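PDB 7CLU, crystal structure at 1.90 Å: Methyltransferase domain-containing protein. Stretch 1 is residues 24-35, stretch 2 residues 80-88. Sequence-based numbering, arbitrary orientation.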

# COMPACT_ATOMS: atom_id res chain seq x y z
N ALA A 24 2.23 -1.57 13.36
CA ALA A 24 3.38 -1.67 14.26
C ALA A 24 3.78 -0.31 14.82
O ALA A 24 4.14 -0.19 16.00
CB ALA A 24 4.56 -2.30 13.53
N LEU A 25 3.72 0.73 13.98
CA LEU A 25 4.07 2.06 14.45
C LEU A 25 3.02 2.59 15.42
O LEU A 25 3.36 3.17 16.45
CB LEU A 25 4.26 3.02 13.27
CG LEU A 25 5.45 2.75 12.34
CD1 LEU A 25 5.37 3.63 11.09
CD2 LEU A 25 6.78 2.95 13.06
N ALA A 26 1.74 2.38 15.10
CA ALA A 26 0.67 2.84 15.98
C ALA A 26 0.72 2.12 17.32
O ALA A 26 0.50 2.73 18.37
CB ALA A 26 -0.68 2.64 15.29
N LEU A 27 1.04 0.82 17.31
CA LEU A 27 1.20 0.08 18.55
C LEU A 27 2.50 0.42 19.28
O LEU A 27 2.69 -0.04 20.41
CB LEU A 27 1.15 -1.43 18.27
CG LEU A 27 -0.22 -2.02 17.92
CD1 LEU A 27 -0.11 -3.39 17.27
CD2 LEU A 27 -1.10 -2.10 19.16
N LYS A 28 3.37 1.23 18.68
CA LYS A 28 4.70 1.50 19.21
C LYS A 28 5.44 0.19 19.49
O LYS A 28 6.12 0.04 20.51
CB LYS A 28 4.63 2.38 20.46
CG LYS A 28 4.11 3.78 20.18
CD LYS A 28 3.66 4.47 21.45
CE LYS A 28 3.31 5.93 21.20
NZ LYS A 28 4.21 6.55 20.18
N LEU A 29 5.31 -0.76 18.56
CA LEU A 29 5.83 -2.10 18.78
C LEU A 29 7.35 -2.09 18.88
O LEU A 29 7.93 -2.75 19.75
CB LEU A 29 5.37 -3.02 17.65
CG LEU A 29 5.95 -4.44 17.58
CD1 LEU A 29 4.90 -5.41 17.02
CD2 LEU A 29 7.19 -4.48 16.74
N PHE A 30 8.01 -1.35 17.99
CA PHE A 30 9.46 -1.32 18.02
C PHE A 30 10.00 -0.70 19.30
O PHE A 30 11.16 -0.95 19.64
CB PHE A 30 9.99 -0.59 16.79
CG PHE A 30 9.37 -1.06 15.51
CD1 PHE A 30 9.75 -2.26 14.94
CD2 PHE A 30 8.39 -0.30 14.88
CE1 PHE A 30 9.17 -2.70 13.76
CE2 PHE A 30 7.81 -0.73 13.71
CZ PHE A 30 8.19 -1.94 13.14
N ASP A 31 9.18 0.07 20.02
CA ASP A 31 9.64 0.63 21.29
C ASP A 31 10.01 -0.46 22.29
O ASP A 31 10.95 -0.29 23.07
CB ASP A 31 8.55 1.53 21.88
CG ASP A 31 8.43 2.88 21.17
OD1 ASP A 31 9.33 3.24 20.37
OD2 ASP A 31 7.43 3.58 21.42
N GLN A 32 9.29 -1.58 22.26
CA GLN A 32 9.50 -2.68 23.20
C GLN A 32 10.83 -3.39 23.00
O GLN A 32 11.20 -4.22 23.84
CB GLN A 32 8.37 -3.70 23.08
CG GLN A 32 6.99 -3.07 23.04
CD GLN A 32 6.83 -1.99 24.10
OE1 GLN A 32 7.08 -2.22 25.29
NE2 GLN A 32 6.42 -0.79 23.67
N LEU A 33 11.55 -3.09 21.92
CA LEU A 33 12.84 -3.70 21.64
C LEU A 33 13.98 -2.70 21.70
O LEU A 33 15.10 -3.04 21.31
CB LEU A 33 12.82 -4.37 20.27
CG LEU A 33 11.79 -5.49 20.07
CD1 LEU A 33 11.77 -5.92 18.60
CD2 LEU A 33 12.08 -6.68 21.00
N ARG A 34 13.72 -1.47 22.14
CA ARG A 34 14.79 -0.44 22.13
C ARG A 34 15.92 -0.78 23.12
O ARG A 34 17.05 -0.34 22.88
CB ARG A 34 14.21 0.93 22.46
CG ARG A 34 14.13 1.23 23.95
CD ARG A 34 13.00 2.18 24.31
NE ARG A 34 13.44 3.56 24.39
CZ ARG A 34 13.83 4.17 25.50
NH1 ARG A 34 14.21 5.43 25.47
NH2 ARG A 34 13.84 3.51 26.65
N ASP A 35 15.61 -1.56 24.15
CA ASP A 35 16.55 -1.89 25.22
C ASP A 35 17.06 -3.32 25.15
O ASP A 35 18.27 -3.55 25.31
CB ASP A 35 15.88 -1.63 26.58
CG ASP A 35 15.69 -0.14 26.86
OD1 ASP A 35 16.72 0.55 26.97
OD2 ASP A 35 14.53 0.34 26.95
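Stretch 2, residues 80-88: HRAFLLSDE

The carboxylate of Asp31 grips Ser86 twice. Ser86 N donates to Asp31 OD1 at 3.1 Å, nearly in line at 165°, and Ser86 OG donates to Asp31 OD2 at 2.9 Å. One side chain thus holds both the backbone and the hydroxyl of a single residue. A water adds to this site. It donates to Leu84 O at 2.4 Å, a very short distance, and weakly to Asp31 OD1 at 3.0 Å.

Stretch 2 is helical through Leu84. Leu85 is the first residue to leave helical phi/psi, with phi/psi of -93/138°. A type I turn then runs from Leu85 to Glu88, closed by Glu88 N to Leu85 O at 3.2 Å. In stretch 1, the helix containing residues 24-26 gives way to a Schellman motif at Lys28, where phi is positive. A 3-10 segment follows at residues 30-33. From end to end, the CA path of stretch 2 runs roughly across that of stretch 1 rather than alongside it. The closest CA atoms are those of Asp31 and Leu85, 5.6 Å apart.

Leu84 points toward stretch 1 and packs on Phe30. Leu84 CD1 lies over the ring face, 3.7 Å from the Phe30 ring centroid and 12° off the normal, a CH-pi contact. Leu84 CD2 also meets Leu25 CD2 at 4.1 Å. Leu85 CD2 lies 3.4 Å from Phe30 O and 3.6 Å from Arg34 CB.

Arg81 reaches the residue just past this 3-10 segment. Arg81 NH1 and Arg81 NH2 each donate to Arg34 O at 3.1 Å, with the acceptor at the guanidinium edge. Arg34 NH1 makes a long salt bridge to Asp87 OD2, 3.9 Å away. Lys28 NZ comes within 3.7 Å of Ser86 CB. Together the two stretches bury 510 Å².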

# COMPACT_ATOMS: atom_id res chain seq x y z
N HIS A 80 17.70 0.64 11.93
CA HIS A 80 16.28 0.98 11.86
C HIS A 80 15.82 1.83 13.03
O HIS A 80 14.68 2.30 13.02
CB HIS A 80 15.42 -0.30 11.83
CG HIS A 80 15.73 -1.21 10.69
ND1 HIS A 80 15.17 -2.46 10.57
CD2 HIS A 80 16.53 -1.05 9.61
CE1 HIS A 80 15.62 -3.04 9.48
NE2 HIS A 80 16.46 -2.21 8.88
N ARG A 81 16.68 2.03 14.04
CA ARG A 81 16.30 2.74 15.25
C ARG A 81 15.87 4.17 14.95
O ARG A 81 14.91 4.68 15.55
CB ARG A 81 17.47 2.75 16.24
CG ARG A 81 17.86 1.36 16.72
CD ARG A 81 19.03 1.40 17.73
NE ARG A 81 19.04 0.15 18.49
CZ ARG A 81 18.43 -0.01 19.66
NH1 ARG A 81 18.47 -1.19 20.26
NH2 ARG A 81 17.78 1.01 20.23
N ALA A 82 16.57 4.84 14.04
CA ALA A 82 16.36 6.26 13.83
C ALA A 82 14.96 6.56 13.32
O ALA A 82 14.44 7.66 13.55
CB ALA A 82 17.42 6.81 12.88
N PHE A 83 14.31 5.60 12.65
CA PHE A 83 12.99 5.86 12.10
C PHE A 83 11.88 4.96 12.65
O PHE A 83 10.71 5.25 12.38
CB PHE A 83 13.02 5.78 10.56
CG PHE A 83 13.47 4.46 10.00
CD1 PHE A 83 12.56 3.43 9.76
CD2 PHE A 83 14.79 4.27 9.64
CE1 PHE A 83 12.98 2.22 9.21
CE2 PHE A 83 15.22 3.08 9.10
CZ PHE A 83 14.30 2.04 8.88
N LEU A 84 12.18 3.93 13.44
CA LEU A 84 11.15 3.08 14.02
C LEU A 84 10.90 3.33 15.50
O LEU A 84 9.88 2.86 16.02
CB LEU A 84 11.48 1.59 13.83
CG LEU A 84 11.57 1.10 12.39
CD1 LEU A 84 11.74 -0.42 12.33
CD2 LEU A 84 10.32 1.54 11.67
N LEU A 85 11.79 4.02 16.19
CA LEU A 85 11.60 4.33 17.60
C LEU A 85 10.93 5.69 17.74
O LEU A 85 11.29 6.64 17.05
CB LEU A 85 12.95 4.33 18.33
CG LEU A 85 13.60 2.95 18.49
CD1 LEU A 85 15.01 3.07 19.05
CD2 LEU A 85 12.73 2.07 19.36
N SER A 86 9.98 5.78 18.67
CA SER A 86 9.09 6.94 18.72
C SER A 86 9.74 8.18 19.32
O SER A 86 9.16 9.27 19.22
CB SER A 86 7.82 6.59 19.48
OG SER A 86 8.10 6.31 20.83
N ASP A 87 10.92 8.06 19.93
CA ASP A 87 11.63 9.22 20.45
C ASP A 87 12.77 9.65 19.55
O ASP A 87 13.42 10.66 19.83
CB ASP A 87 12.17 8.93 21.85
CG ASP A 87 13.32 7.93 21.83
OD1 ASP A 87 13.29 7.00 21.00
OD2 ASP A 87 14.26 8.10 22.64
N GLU A 88 13.03 8.91 18.48
CA GLU A 88 14.08 9.30 17.57
C GLU A 88 13.59 10.41 16.64
O GLU A 88 12.44 10.39 16.19
CB GLU A 88 14.56 8.10 16.76
CG GLU A 88 15.25 7.04 17.62
CD GLU A 88 16.54 7.54 18.25
OE1 GLU A 88 17.28 8.31 17.59
OE2 GLU A 88 16.81 7.15 19.41
O HOH W 1 8.23 2.26 17.72